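Local coordinates for N-acetylglucosamine 2-epimerase (Xylella fastidiosa, PDB 3GT5), which probably acts as a sugar epimerase or isomerase of the N-acylglucosamine 2-epimerase family, its own substrate not being established, at residues F21-C26 with F59-A64; G31-Y36 with L74-H79; A287-L292 with D359-K364; E314-A319 with Q333-L338. All blocks are in the same frame, centred on the assembly; numbering follows the deposited sequence.

Contact 1: residues F21-C26 with F59-A64; sequences FYHPRC and FNYAMA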
loop_
_atom_site.group_PDB
_atom_site.type_symbol
_atom_site.label_atom_id
_atom_site.label_comp_id
_atom_site.label_asym_id
_atom_site.label_seq_id
_atom_site.Cartn_x
_atom_site.Cartn_y
_atom_site.Cartn_z
ATOM N N PHE A 21 1.418 2.878 -19.419
ATOM C CA PHE A 21 1.269 4.290 -19.045
ATOM C C PHE A 21 2.590 4.866 -18.499
ATOM O O PHE A 21 3.045 5.967 -18.877
ATOM C CB PHE A 21 0.153 4.474 -17.974
ATOM C CG PHE A 21 0.046 5.858 -17.464
ATOM C CD1 PHE A 21 -0.621 6.815 -18.196
ATOM C CD2 PHE A 21 0.662 6.251 -16.297
ATOM C CE1 PHE A 21 -0.715 8.088 -17.748
ATOM C CE2 PHE A 21 0.575 7.556 -15.856
ATOM C CZ PHE A 21 -0.120 8.465 -16.578
ATOM N N TYR A 22 3.224 4.138 -17.577
ATOM C CA TYR A 22 4.380 4.670 -16.844
ATOM C C TYR A 22 5.703 4.449 -17.591
ATOM O O TYR A 22 6.611 5.222 -17.461
ATOM C CB TYR A 22 4.502 3.969 -15.486
ATOM C CG TYR A 22 3.480 4.413 -14.496
ATOM C CD1 TYR A 22 2.384 3.601 -14.194
ATOM C CD2 TYR A 22 3.573 5.674 -13.875
ATOM C CE1 TYR A 22 1.387 4.018 -13.314
ATOM C CE2 TYR A 22 2.583 6.081 -12.926
ATOM C CZ TYR A 22 1.513 5.261 -12.672
ATOM O OH TYR A 22 0.550 5.633 -11.767
ATOM N N HIS A 23 5.795 3.346 -18.318
ATOM C CA HIS A 23 7.057 2.941 -18.922
ATOM C C HIS A 23 7.099 3.327 -20.403
ATOM O O HIS A 23 6.160 3.004 -21.126
ATOM C CB HIS A 23 7.266 1.422 -18.794
ATOM C CG HIS A 23 8.626 1.001 -19.248
ATOM N ND1 HIS A 23 9.753 1.324 -18.537
ATOM C CD2 HIS A 23 9.048 0.386 -20.380
ATOM C CE1 HIS A 23 10.823 0.905 -19.199
ATOM N NE2 HIS A 23 10.421 0.342 -20.324
ATOM N N PRO A 24 8.175 4.012 -20.852
ATOM C CA PRO A 24 9.375 4.405 -20.112
ATOM C C PRO A 24 9.390 5.877 -19.623
ATOM O O PRO A 24 10.414 6.373 -19.133
ATOM C CB PRO A 24 10.466 4.180 -21.147
ATOM C CG PRO A 24 9.812 4.745 -22.399
ATOM C CD PRO A 24 8.359 4.225 -22.305
ATOM N N ARG A 25 8.261 6.567 -19.711
ATOM C CA ARG A 25 8.222 7.998 -19.422
ATOM C C ARG A 25 8.538 8.379 -17.965
ATOM O O ARG A 25 8.986 9.499 -17.708
ATOM C CB ARG A 25 6.879 8.585 -19.828
ATOM C CG ARG A 25 6.741 8.710 -21.337
ATOM C CD ARG A 25 5.353 9.151 -21.764
ATOM N NE ARG A 25 4.305 8.312 -21.166
ATOM C CZ ARG A 25 3.006 8.498 -21.361
ATOM N NH1 ARG A 25 2.111 7.692 -20.772
ATOM N NH2 ARG A 25 2.597 9.460 -22.168
ATOM N N CYS A 26 8.350 7.433 -17.031
ATOM C CA CYS A 26 8.622 7.715 -15.628
ATOM C C CYS A 26 10.114 7.746 -15.264
ATOM O O CYS A 26 10.470 8.220 -14.181
ATOM C CB CYS A 26 7.896 6.715 -14.705
ATOM S SG CYS A 26 8.546 5.023 -14.806
ATOM N N PHE A 59 8.845 -1.520 -6.607
ATOM C CA PHE A 59 7.849 -2.600 -6.564
ATOM C C PHE A 59 7.199 -2.826 -7.954
ATOM O O PHE A 59 7.127 -3.971 -8.401
ATOM C CB PHE A 59 6.787 -2.317 -5.460
ATOM C CG PHE A 59 5.616 -3.230 -5.467
ATOM C CD1 PHE A 59 5.555 -4.286 -4.577
ATOM C CD2 PHE A 59 4.534 -3.001 -6.323
ATOM C CE1 PHE A 59 4.447 -5.127 -4.540
ATOM C CE2 PHE A 59 3.405 -3.867 -6.307
ATOM C CZ PHE A 59 3.376 -4.921 -5.400
ATOM N N ASN A 60 6.697 -1.753 -8.586
ATOM C CA ASN A 60 5.999 -1.789 -9.891
ATOM C C ASN A 60 6.861 -2.629 -10.835
ATOM O O ASN A 60 6.404 -3.568 -11.482
ATOM C CB ASN A 60 5.943 -0.408 -10.566
ATOM C CG ASN A 60 4.843 0.527 -10.075
ATOM O OD1 ASN A 60 4.185 0.295 -9.052
ATOM N ND2 ASN A 60 4.612 1.619 -10.874
ATOM N N TYR A 61 8.114 -2.247 -10.928
ATOM C CA TYR A 61 8.955 -2.843 -11.970
ATOM C C TYR A 61 9.418 -4.233 -11.578
ATOM O O TYR A 61 9.524 -5.119 -12.456
ATOM C CB TYR A 61 10.133 -1.939 -12.244
ATOM C CG TYR A 61 9.880 -0.786 -13.215
ATOM C CD1 TYR A 61 9.782 -1.031 -14.573
ATOM C CD2 TYR A 61 9.816 0.532 -12.778
ATOM C CE1 TYR A 61 9.562 -0.028 -15.466
ATOM C CE2 TYR A 61 9.633 1.574 -13.662
ATOM C CZ TYR A 61 9.491 1.271 -15.023
ATOM O OH TYR A 61 9.357 2.272 -15.966
ATOM N N ALA A 62 9.703 -4.453 -10.286
ATOM C CA ALA A 62 10.069 -5.813 -9.824
ATOM C C ALA A 62 8.979 -6.821 -10.040
ATOM O O ALA A 62 9.240 -7.873 -10.564
ATOM C CB ALA A 62 10.511 -5.813 -8.372
ATOM N N MET A 63 7.730 -6.500 -9.654
ATOM C CA MET A 63 6.639 -7.430 -9.809
ATOM C C MET A 63 6.334 -7.650 -11.316
ATOM O O MET A 63 6.043 -8.762 -11.742
ATOM C CB MET A 63 5.420 -6.935 -9.023
ATOM C CG MET A 63 5.682 -6.851 -7.500
ATOM S SD MET A 63 6.097 -8.433 -6.654
ATOM C CE MET A 63 4.512 -9.190 -6.878
ATOM N N ALA A 64 6.448 -6.604 -12.122
ATOM C CA ALA A 64 6.320 -6.748 -13.583
ATOM C C ALA A 64 7.413 -7.617 -14.211
ATOM O O ALA A 64 7.114 -8.445 -15.056
ATOM C CB ALA A 64 6.250 -5.404 -14.260
#
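The rings of H23 and Y61 meet with their planes 80° apart, the two side chains crossing at about a right angle and their centroids 5.4 Å apart. What holds them is a hydrogen bond between H23 ND1 and Y61 OH, 2.8 Å long and fairly straight at 161°; either atom could donate. Y61 OH lies at the edge of the imidazole, near its plane, and ND1 in turn lies near the plane of the phenol ring. H23 CG stands anti to the backbone N (chi1 -173°), on the side of helix 51-68. NE2 is bonded to E72 of the next helix, 71-88, so the imidazole is gripped at both nitrogens. H23 itself is the first residue to leave helical geometry at the end of helix 8-22, and the contact thus ties the end of one helix of the (alpha/alpha)6 barrel, the fold of this family, to the flank of another. C26 SG also comes to the phenol edge, 3.1 Å from Y61 OH and 3.8 Å from Y61 CE2, in a sulfur-aromatic contact well away from the ring face. One residue earlier on each segment, the amide of N60 reaches over a face of the Y22 ring, with N60 ND2 4.5 Å from Y22 CD1. That ND2 is bonded to T375 O, while Y22 OH is held by D376 and S370.

Contact 2: residues G31-Y36 with L74-H79; sequences GGFFHY and LDAVHH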
loop_
_atom_site.group_PDB
_atom_site.type_symbol
_atom_site.label_atom_id
_atom_site.label_comp_id
_atom_site.label_asym_id
_atom_site.label_seq_id
_atom_site.Cartn_x
_atom_site.Cartn_y
_atom_site.Cartn_z
ATOM N N GLY A 31 18.531 10.242 -12.600
ATOM C CA GLY A 31 18.360 9.625 -11.266
ATOM C C GLY A 31 16.883 9.395 -10.894
ATOM O O GLY A 31 16.066 10.328 -10.928
ATOM N N GLY A 32 16.559 8.138 -10.555
ATOM C CA GLY A 32 15.227 7.746 -10.090
ATOM C C GLY A 32 14.132 7.921 -11.138
ATOM O O GLY A 32 14.384 7.847 -12.358
ATOM N N PHE A 33 12.929 8.208 -10.642
ATOM C CA PHE A 33 11.737 8.348 -11.456
ATOM C C PHE A 33 11.099 9.704 -11.225
ATOM O O PHE A 33 11.226 10.288 -10.133
ATOM C CB PHE A 33 10.728 7.244 -11.098
ATOM C CG PHE A 33 11.288 5.865 -11.164
ATOM C CD1 PHE A 33 11.413 5.184 -12.380
ATOM C CD2 PHE A 33 11.746 5.242 -10.027
ATOM C CE1 PHE A 33 11.934 3.851 -12.413
ATOM C CE2 PHE A 33 12.300 3.966 -10.073
ATOM C CZ PHE A 33 12.382 3.274 -11.273
ATOM N N PHE A 34 10.388 10.196 -12.238
ATOM C CA PHE A 34 9.512 11.351 -12.069
ATOM C C PHE A 34 8.285 10.862 -11.271
ATOM O O PHE A 34 7.829 9.711 -11.429
ATOM C CB PHE A 34 9.073 11.926 -13.407
ATOM C CG PHE A 34 10.213 12.333 -14.280
ATOM C CD1 PHE A 34 10.983 13.472 -13.963
ATOM C CD2 PHE A 34 10.543 11.590 -15.409
ATOM C CE1 PHE A 34 12.065 13.855 -14.770
ATOM C CE2 PHE A 34 11.636 11.977 -16.208
ATOM C CZ PHE A 34 12.381 13.113 -15.881
ATOM N N HIS A 35 7.747 11.728 -10.427
ATOM C CA HIS A 35 6.690 11.335 -9.481
ATOM C C HIS A 35 5.321 12.020 -9.664
ATOM O O HIS A 35 4.397 11.727 -8.918
ATOM C CB HIS A 35 7.184 11.543 -8.045
ATOM C CG HIS A 35 8.340 10.671 -7.682
ATOM N ND1 HIS A 35 9.045 10.818 -6.509
ATOM C CD2 HIS A 35 8.918 9.637 -8.339
ATOM C CE1 HIS A 35 9.995 9.903 -6.449
ATOM N NE2 HIS A 35 9.925 9.153 -7.535
ATOM N N TYR A 36 5.182 12.917 -10.649
ATOM C CA TYR A 36 3.937 13.657 -10.839
ATOM C C TYR A 36 3.500 13.590 -12.307
ATOM O O TYR A 36 4.189 14.136 -13.194
ATOM C CB TYR A 36 4.134 15.113 -10.411
ATOM C CG TYR A 36 4.340 15.343 -8.914
ATOM C CD1 TYR A 36 3.283 15.710 -8.082
ATOM C CD2 TYR A 36 5.591 15.225 -8.349
ATOM C CE1 TYR A 36 3.471 15.942 -6.733
ATOM C CE2 TYR A 36 5.795 15.443 -7.001
ATOM C CZ TYR A 36 4.726 15.819 -6.203
ATOM O OH TYR A 36 4.945 16.058 -4.877
ATOM N N LEU A 74 13.813 -5.132 -15.313
ATOM C CA LEU A 74 14.939 -5.427 -14.389
ATOM C C LEU A 74 15.922 -4.261 -14.305
ATOM O O LEU A 74 16.359 -3.902 -13.225
ATOM C CB LEU A 74 15.651 -6.738 -14.772
ATOM C CG LEU A 74 16.764 -7.297 -13.834
ATOM C CD1 LEU A 74 16.244 -7.534 -12.442
ATOM C CD2 LEU A 74 17.332 -8.573 -14.404
ATOM N N ASP A 75 16.269 -3.650 -15.434
ATOM C CA ASP A 75 17.108 -2.450 -15.445
ATOM C C ASP A 75 16.538 -1.297 -14.612
ATOM O O ASP A 75 17.306 -0.568 -13.924
ATOM C CB ASP A 75 17.297 -1.933 -16.870
ATOM C CG ASP A 75 18.133 -2.864 -17.719
ATOM O OD1 ASP A 75 18.835 -3.724 -17.147
ATOM O OD2 ASP A 75 18.113 -2.700 -18.965
ATOM N N ALA A 76 15.213 -1.133 -14.696
ATOM C CA ALA A 76 14.528 -0.074 -13.957
ATOM C C ALA A 76 14.526 -0.355 -12.454
ATOM O O ALA A 76 14.611 0.596 -11.681
ATOM C CB ALA A 76 13.074 0.129 -14.452
ATOM N N VAL A 77 14.435 -1.619 -12.045
ATOM C CA VAL A 77 14.580 -1.997 -10.604
ATOM C C VAL A 77 15.939 -1.519 -10.067
ATOM O O VAL A 77 16.010 -0.861 -8.998
ATOM C CB VAL A 77 14.413 -3.536 -10.372
ATOM C CG1 VAL A 77 14.823 -3.966 -8.924
ATOM C CG2 VAL A 77 12.985 -3.991 -10.657
ATOM N N HIS A 78 17.021 -1.828 -10.807
ATOM C CA HIS A 78 18.381 -1.338 -10.429
ATOM C C HIS A 78 18.502 0.203 -10.347
ATOM O O HIS A 78 18.997 0.758 -9.372
ATOM C CB HIS A 78 19.452 -1.889 -11.419
ATOM C CG HIS A 78 19.823 -3.326 -11.177
ATOM N ND1 HIS A 78 18.996 -4.385 -11.482
ATOM C CD2 HIS A 78 20.947 -3.879 -10.651
ATOM C CE1 HIS A 78 19.596 -5.526 -11.170
ATOM N NE2 HIS A 78 20.779 -5.242 -10.662
ATOM N N HIS A 79 18.001 0.892 -11.364
ATOM C CA HIS A 79 17.966 2.330 -11.395
ATOM C C HIS A 79 17.227 2.907 -10.175
ATOM O O HIS A 79 17.709 3.844 -9.538
ATOM C CB HIS A 79 17.291 2.752 -12.726
ATOM C CG HIS A 79 17.177 4.224 -12.945
ATOM N ND1 HIS A 79 18.197 4.976 -13.509
ATOM C CD2 HIS A 79 16.128 5.069 -12.792
ATOM C CE1 HIS A 79 17.799 6.234 -13.614
ATOM N NE2 HIS A 79 16.536 6.312 -13.205
HETATM O O HOH W 1 18.780 6.318 -10.282
#
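H79 reaches from its helix to the backbone of G32, where NE2 donates to G32 O over 2.8 Å. The bond is bent, with an angle of 140° at the hydrogen, and the oxygen lies close to the imidazole plane. NE2 also makes a weak bond to D28 O. A water supplies a second link: it accepts from G32 N at 2.9 Å, donates to H79 O at 2.8 Å, and sits over the centre of one face of the H79 ring. By these polar ties helix 71-88 of the (alpha/alpha)6 barrel fastens the loop that runs from helix 8-22 to strand 36-37. G32 has positive phi, a conformation that favours glycine. Among the rings, H79 and F33 form a T-shaped pair, the edge of the imidazole turned to the phenyl face with planes at 76°. Apolar packing is slighter, F33 CE1 lying 4.4 Å from A76 CB. The edge of the F33 ring also meets a carbonyl, with CZ 3.5 Å from A76 O.

Contact 3: residues A287-L292 with D359-K364; sequences AVRGGL and DGDNRK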
loop_
_atom_site.group_PDB
_atom_site.type_symbol
_atom_site.label_atom_id
_atom_site.label_comp_id
_atom_site.label_asym_id
_atom_site.label_seq_id
_atom_site.Cartn_x
_atom_site.Cartn_y
_atom_site.Cartn_z
ATOM N N ALA A 287 -24.644 1.958 -2.872
ATOM C CA ALA A 287 -25.543 1.077 -3.624
ATOM C C ALA A 287 -26.204 1.846 -4.768
ATOM O O ALA A 287 -26.639 1.232 -5.727
ATOM C CB ALA A 287 -26.597 0.417 -2.712
ATOM N N VAL A 288 -26.223 3.175 -4.690
ATOM C CA VAL A 288 -26.844 4.008 -5.722
ATOM C C VAL A 288 -25.894 4.293 -6.905
ATOM O O VAL A 288 -26.219 3.968 -8.044
ATOM C CB VAL A 288 -27.380 5.332 -5.125
ATOM C CG1 VAL A 288 -28.006 6.234 -6.227
ATOM C CG2 VAL A 288 -28.387 5.048 -4.026
ATOM N N ARG A 289 -24.731 4.871 -6.617
ATOM C CA ARG A 289 -23.771 5.327 -7.637
ATOM C C ARG A 289 -22.602 4.348 -7.886
ATOM O O ARG A 289 -21.857 4.506 -8.850
ATOM C CB ARG A 289 -23.270 6.713 -7.245
ATOM C CG ARG A 289 -24.424 7.716 -7.029
ATOM C CD ARG A 289 -24.012 9.065 -6.374
ATOM N NE ARG A 289 -23.468 8.894 -5.020
ATOM C CZ ARG A 289 -22.940 9.867 -4.275
ATOM N NH1 ARG A 289 -22.914 11.130 -4.713
ATOM N NH2 ARG A 289 -22.443 9.589 -3.072
ATOM N N GLY A 290 -22.472 3.321 -7.045
ATOM C CA GLY A 290 -21.353 2.359 -7.151
ATOM C C GLY A 290 -20.117 2.842 -6.411
ATOM O O GLY A 290 -19.897 4.045 -6.243
ATOM N N GLY A 291 -19.301 1.881 -5.949
ATOM C CA GLY A 291 -17.951 2.203 -5.445
ATOM C C GLY A 291 -17.947 2.293 -3.923
ATOM O O GLY A 291 -18.957 2.589 -3.318
ATOM N N LEU A 292 -16.787 2.044 -3.323
ATOM C CA LEU A 292 -16.635 2.189 -1.885
ATOM C C LEU A 292 -16.212 3.624 -1.550
ATOM O O LEU A 292 -15.211 4.155 -2.088
ATOM C CB LEU A 292 -15.573 1.215 -1.372
ATOM C CG LEU A 292 -15.861 -0.265 -1.494
ATOM C CD1 LEU A 292 -14.570 -1.037 -1.168
ATOM C CD2 LEU A 292 -16.973 -0.654 -0.558
ATOM N N ASP A 359 -15.283 12.309 -7.287
ATOM C CA ASP A 359 -16.186 12.737 -6.241
ATOM C C ASP A 359 -17.325 11.712 -6.067
ATOM O O ASP A 359 -17.366 10.673 -6.722
ATOM C CB ASP A 359 -16.647 14.192 -6.479
ATOM C CG ASP A 359 -17.702 14.308 -7.561
ATOM O OD1 ASP A 359 -18.108 13.290 -8.124
ATOM O OD2 ASP A 359 -18.140 15.453 -7.835
ATOM N N GLY A 360 -18.244 11.954 -5.136
ATOM C CA GLY A 360 -19.255 10.958 -4.813
ATOM C C GLY A 360 -20.166 10.649 -5.995
ATOM O O GLY A 360 -20.699 9.512 -6.107
ATOM N N ASP A 361 -20.292 11.634 -6.896
ATOM C CA ASP A 361 -21.020 11.475 -8.186
ATOM C C ASP A 361 -20.191 10.877 -9.342
ATOM O O ASP A 361 -20.611 10.900 -10.509
ATOM C CB ASP A 361 -21.567 12.829 -8.621
ATOM C CG ASP A 361 -22.581 13.374 -7.632
ATOM O OD1 ASP A 361 -23.488 12.597 -7.225
ATOM O OD2 ASP A 361 -22.438 14.557 -7.254
ATOM N N ASN A 362 -19.011 10.340 -9.009
ATOM C CA ASN A 362 -18.144 9.710 -9.981
ATOM C C ASN A 362 -17.602 10.693 -11.010
ATOM O O ASN A 362 -17.281 10.302 -12.139
ATOM C CB ASN A 362 -18.876 8.524 -10.654
ATOM C CG ASN A 362 -19.223 7.449 -9.701
ATOM O OD1 ASN A 362 -18.467 7.183 -8.754
ATOM N ND2 ASN A 362 -20.384 6.814 -9.902
ATOM N N ARG A 363 -17.439 11.952 -10.614
ATOM C CA ARG A 363 -16.818 12.965 -11.486
ATOM C C ARG A 363 -15.375 13.221 -11.125
ATOM O O ARG A 363 -15.009 13.223 -9.959
ATOM C CB ARG A 363 -17.597 14.274 -11.405
ATOM C CG ARG A 363 -19.049 14.146 -11.891
ATOM C CD ARG A 363 -19.796 15.500 -11.791
ATOM N NE ARG A 363 -19.622 16.009 -10.433
ATOM C CZ ARG A 363 -20.200 17.085 -9.917
ATOM N NH1 ARG A 363 -21.039 17.836 -10.632
ATOM N NH2 ARG A 363 -19.940 17.388 -8.644
ATOM N N LYS A 364 -14.559 13.474 -12.147
ATOM C CA LYS A 364 -13.169 13.864 -11.992
ATOM C C LYS A 364 -13.000 15.229 -11.353
ATOM O O LYS A 364 -13.715 16.159 -11.685
ATOM C CB LYS A 364 -12.517 13.972 -13.380
ATOM C CG LYS A 364 -12.587 12.706 -14.221
ATOM C CD LYS A 364 -11.439 11.795 -13.926
ATOM C CE LYS A 364 -10.083 12.451 -14.208
ATOM N NZ LYS A 364 -9.996 13.077 -15.556
#
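R289 lays its side chain across the turn that begins at D359, starting with CB, which lies 3.9 Å from N362 ND2. Beyond it CD passes 3.4 Å from G360 O. The chain bends at chi3 (-62°), bringing NE back towards its own loop, where it forms a salt bridge with D286. CZ then stands only 2.9 Å from G360 O, which lies over one face of the guanidinium rather than at its N-H edge and takes a hydrogen bond from K307 NZ. At the tip the two terminal nitrogens part company: NH2 pairs with D305, and NH1 donates to D361 OD1 over 3.0 Å in a salt bridge. The carboxylate oxygen lies in the guanidinium plane, yet is itself approached from above the carboxylate plane, the guanidinium and carboxylate planes being 75° apart. Three acidic residues therefore share this one guanidinium and should fix its rotation. The main chain of R289 is held as well, since N362 ND2 donates to R289 O at 2.9 Å, and N362 OD1 is bonded to Y341. In 359-364 a type I turn from D359 to N362 presents these groups. The turn follows strand 357-358, and N362 touches H345 on helix 329-346. The partner loop leads from helix 269-284 to strand 295-296, with L292 packed against helices 269-284, 309-326 and 329-346.

Contact 4: residues E314-A319 with Q333-L338; sequences ESLAAA and QWYDRL
S315 OG is gripped by T251 OG1 of helix 247-263 and by V311 O one turn back, while S315 CB lies 3.8 Å from L338 CD1. That same methyl of L338 also meets the S315-L316 peptide, lying 3.7 Å from L316 N, so the leucine covers the backbone of the opposite helix. Next to it L316 CB and L338 CB face each other at 4.0 Å. CG of L316 lies between the backbone N and the carbonyl carbon (chi1 64°), and from it CD1 extends to Y335 CE1, again at 4.0 Å. The Y335 ring turns its edge to the helix, with CD1 3.3 Å from L316 O and that oxygen near the ring plane; its hydroxyl is bonded to F5 O. A319 CB fits against the main chain of Y335, 3.8 Å from Y335 N, and also touches W334 CB. The segment axes come within 8.4 Å and run antiparallel at 154°. Helices 309-326 and 329-346, joined by a short connection, form an antiparallel helical hairpin, as is typical of the (alpha/alpha)6 barrel of this family.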
loop_
_atom_site.group_PDB
_atom_site.type_symbol
_atom_site.label_atom_id
_atom_site.label_comp_id
_atom_site.label_asym_id
_atom_site.label_seq_id
_atom_site.Cartn_x
_atom_site.Cartn_y
_atom_site.Cartn_z
ATOM N N GLU A 314 -7.736 -2.583 -3.155
ATOM C CA GLU A 314 -7.397 -3.398 -1.985
ATOM C C GLU A 314 -8.589 -4.304 -1.651
ATOM O O GLU A 314 -8.429 -5.461 -1.223
ATOM C CB GLU A 314 -7.041 -2.531 -0.767
ATOM C CG GLU A 314 -5.713 -1.793 -0.896
ATOM C CD GLU A 314 -4.484 -2.719 -1.000
ATOM O OE1 GLU A 314 -4.504 -3.861 -0.449
ATOM O OE2 GLU A 314 -3.482 -2.318 -1.626
ATOM N N SER A 315 -9.801 -3.759 -1.869
ATOM C CA SER A 315 -10.986 -4.472 -1.564
ATOM C C SER A 315 -11.223 -5.643 -2.514
ATOM O O SER A 315 -11.663 -6.714 -2.090
ATOM C CB SER A 315 -12.201 -3.545 -1.478
ATOM O OG SER A 315 -11.988 -2.582 -0.460
ATOM N N LEU A 316 -10.973 -5.458 -3.800
ATOM C CA LEU A 316 -11.136 -6.592 -4.728
ATOM C C LEU A 316 -10.068 -7.649 -4.515
ATOM O O LEU A 316 -10.334 -8.823 -4.685
ATOM C CB LEU A 316 -11.261 -6.124 -6.206
ATOM C CG LEU A 316 -10.116 -5.425 -6.865
ATOM C CD1 LEU A 316 -9.116 -6.412 -7.414
ATOM C CD2 LEU A 316 -10.562 -4.406 -8.000
ATOM N N ALA A 317 -8.866 -7.263 -4.079
ATOM C CA ALA A 317 -7.826 -8.257 -3.807
ATOM C C ALA A 317 -8.235 -9.081 -2.591
ATOM O O ALA A 317 -8.179 -10.337 -2.620
ATOM C CB ALA A 317 -6.447 -7.553 -3.594
ATOM N N ALA A 318 -8.706 -8.403 -1.535
ATOM C CA ALA A 318 -9.236 -9.076 -0.363
ATOM C C ALA A 318 -10.407 -10.028 -0.718
ATOM O O ALA A 318 -10.430 -11.128 -0.252
ATOM C CB ALA A 318 -9.669 -8.050 0.696
ATOM N N ALA A 319 -11.339 -9.572 -1.563
ATOM C CA ALA A 319 -12.516 -10.376 -1.943
ATOM C C ALA A 319 -12.095 -11.654 -2.646
ATOM O O ALA A 319 -12.621 -12.708 -2.337
ATOM C CB ALA A 319 -13.477 -9.546 -2.808
ATOM N N GLN A 333 -18.898 -12.424 -5.884
ATOM C CA GLN A 333 -19.842 -11.383 -6.277
ATOM C C GLN A 333 -19.309 -10.001 -5.895
ATOM O O GLN A 333 -19.440 -9.046 -6.678
ATOM C CB GLN A 333 -21.243 -11.656 -5.731
ATOM C CG GLN A 333 -21.837 -12.831 -6.482
ATOM C CD GLN A 333 -22.956 -13.525 -5.773
ATOM O OE1 GLN A 333 -23.413 -13.114 -4.699
ATOM N NE2 GLN A 333 -23.411 -14.622 -6.377
ATOM N N TRP A 334 -18.682 -9.892 -4.725
ATOM C CA TRP A 334 -18.057 -8.601 -4.355
ATOM C C TRP A 334 -16.934 -8.229 -5.310
ATOM O O TRP A 334 -16.838 -7.107 -5.768
ATOM C CB TRP A 334 -17.555 -8.596 -2.915
ATOM C CG TRP A 334 -18.629 -8.149 -1.968
ATOM C CD1 TRP A 334 -19.286 -8.909 -1.056
ATOM C CD2 TRP A 334 -19.160 -6.825 -1.846
ATOM N NE1 TRP A 334 -20.202 -8.149 -0.383
ATOM C CE2 TRP A 334 -20.130 -6.859 -0.825
ATOM C CE3 TRP A 334 -18.883 -5.609 -2.474
ATOM C CZ2 TRP A 334 -20.852 -5.732 -0.445
ATOM C CZ3 TRP A 334 -19.592 -4.497 -2.103
ATOM C CH2 TRP A 334 -20.576 -4.570 -1.090
ATOM N N TYR A 335 -16.071 -9.193 -5.575
ATOM C CA TYR A 335 -14.997 -9.032 -6.560
ATOM C C TYR A 335 -15.510 -8.479 -7.885
ATOM O O TYR A 335 -14.959 -7.521 -8.415
ATOM C CB TYR A 335 -14.331 -10.381 -6.795
ATOM C CG TYR A 335 -13.171 -10.374 -7.750
ATOM C CD1 TYR A 335 -11.912 -9.990 -7.337
ATOM C CD2 TYR A 335 -13.329 -10.759 -9.076
ATOM C CE1 TYR A 335 -10.820 -9.962 -8.207
ATOM C CE2 TYR A 335 -12.249 -10.726 -9.950
ATOM C CZ TYR A 335 -11.001 -10.339 -9.528
ATOM O OH TYR A 335 -9.939 -10.314 -10.429
ATOM N N ASP A 336 -16.574 -9.089 -8.391
ATOM C CA ASP A 336 -17.135 -8.722 -9.689
ATOM C C ASP A 336 -17.722 -7.324 -9.669
ATOM O O ASP A 336 -17.532 -6.573 -10.599
ATOM C CB ASP A 336 -18.242 -9.704 -10.126
ATOM C CG ASP A 336 -17.725 -11.096 -10.515
ATOM O OD1 ASP A 336 -16.510 -11.360 -10.701
ATOM O OD2 ASP A 336 -18.604 -11.973 -10.666
ATOM N N ARG A 337 -18.424 -6.951 -8.614
ATOM C CA ARG A 337 -19.014 -5.605 -8.587
ATOM C C ARG A 337 -17.984 -4.497 -8.390
ATOM O O ARG A 337 -18.129 -3.378 -8.928
ATOM C CB ARG A 337 -20.221 -5.511 -7.616
ATOM C CG ARG A 337 -19.963 -5.423 -6.142
ATOM C CD ARG A 337 -21.328 -5.192 -5.363
ATOM N NE ARG A 337 -22.305 -6.284 -5.545
ATOM C CZ ARG A 337 -22.408 -7.422 -4.826
ATOM N NH1 ARG A 337 -21.613 -7.706 -3.803
ATOM N NH2 ARG A 337 -23.350 -8.307 -5.133
ATOM N N LEU A 338 -16.930 -4.802 -7.625
ATOM C CA LEU A 338 -15.838 -3.855 -7.440
ATOM C C LEU A 338 -15.150 -3.620 -8.777
ATOM O O LEU A 338 -14.876 -2.485 -9.148
ATOM C CB LEU A 338 -14.839 -4.363 -6.369
ATOM C CG LEU A 338 -15.370 -4.155 -4.938
ATOM C CD1 LEU A 338 -14.623 -5.061 -3.958
ATOM C CD2 LEU A 338 -15.253 -2.725 -4.479
#

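Overall arrangement
From the N terminus, contact 1 closes a loop between the end of helix 8-22 and helix 51-68. Contact 2 opens within that loop and ends beyond it, on helix 71-88, so the two cross. They also touch, with their centres 8 Å apart: C26 O probably bonds to F34 N, and the rings of Y61 and F33 pack together. Both are complete before contact 3 begins at 287-292. Contact 3 spans the longest loop, reaching the turn after strand 357-358, and contact 4 lies within that span, pairing helices 309-326 and 329-346. L292 joins these two by packing on S315 and L338. Contacts 2 and 4 stand about 31 Å apart, centre to centre.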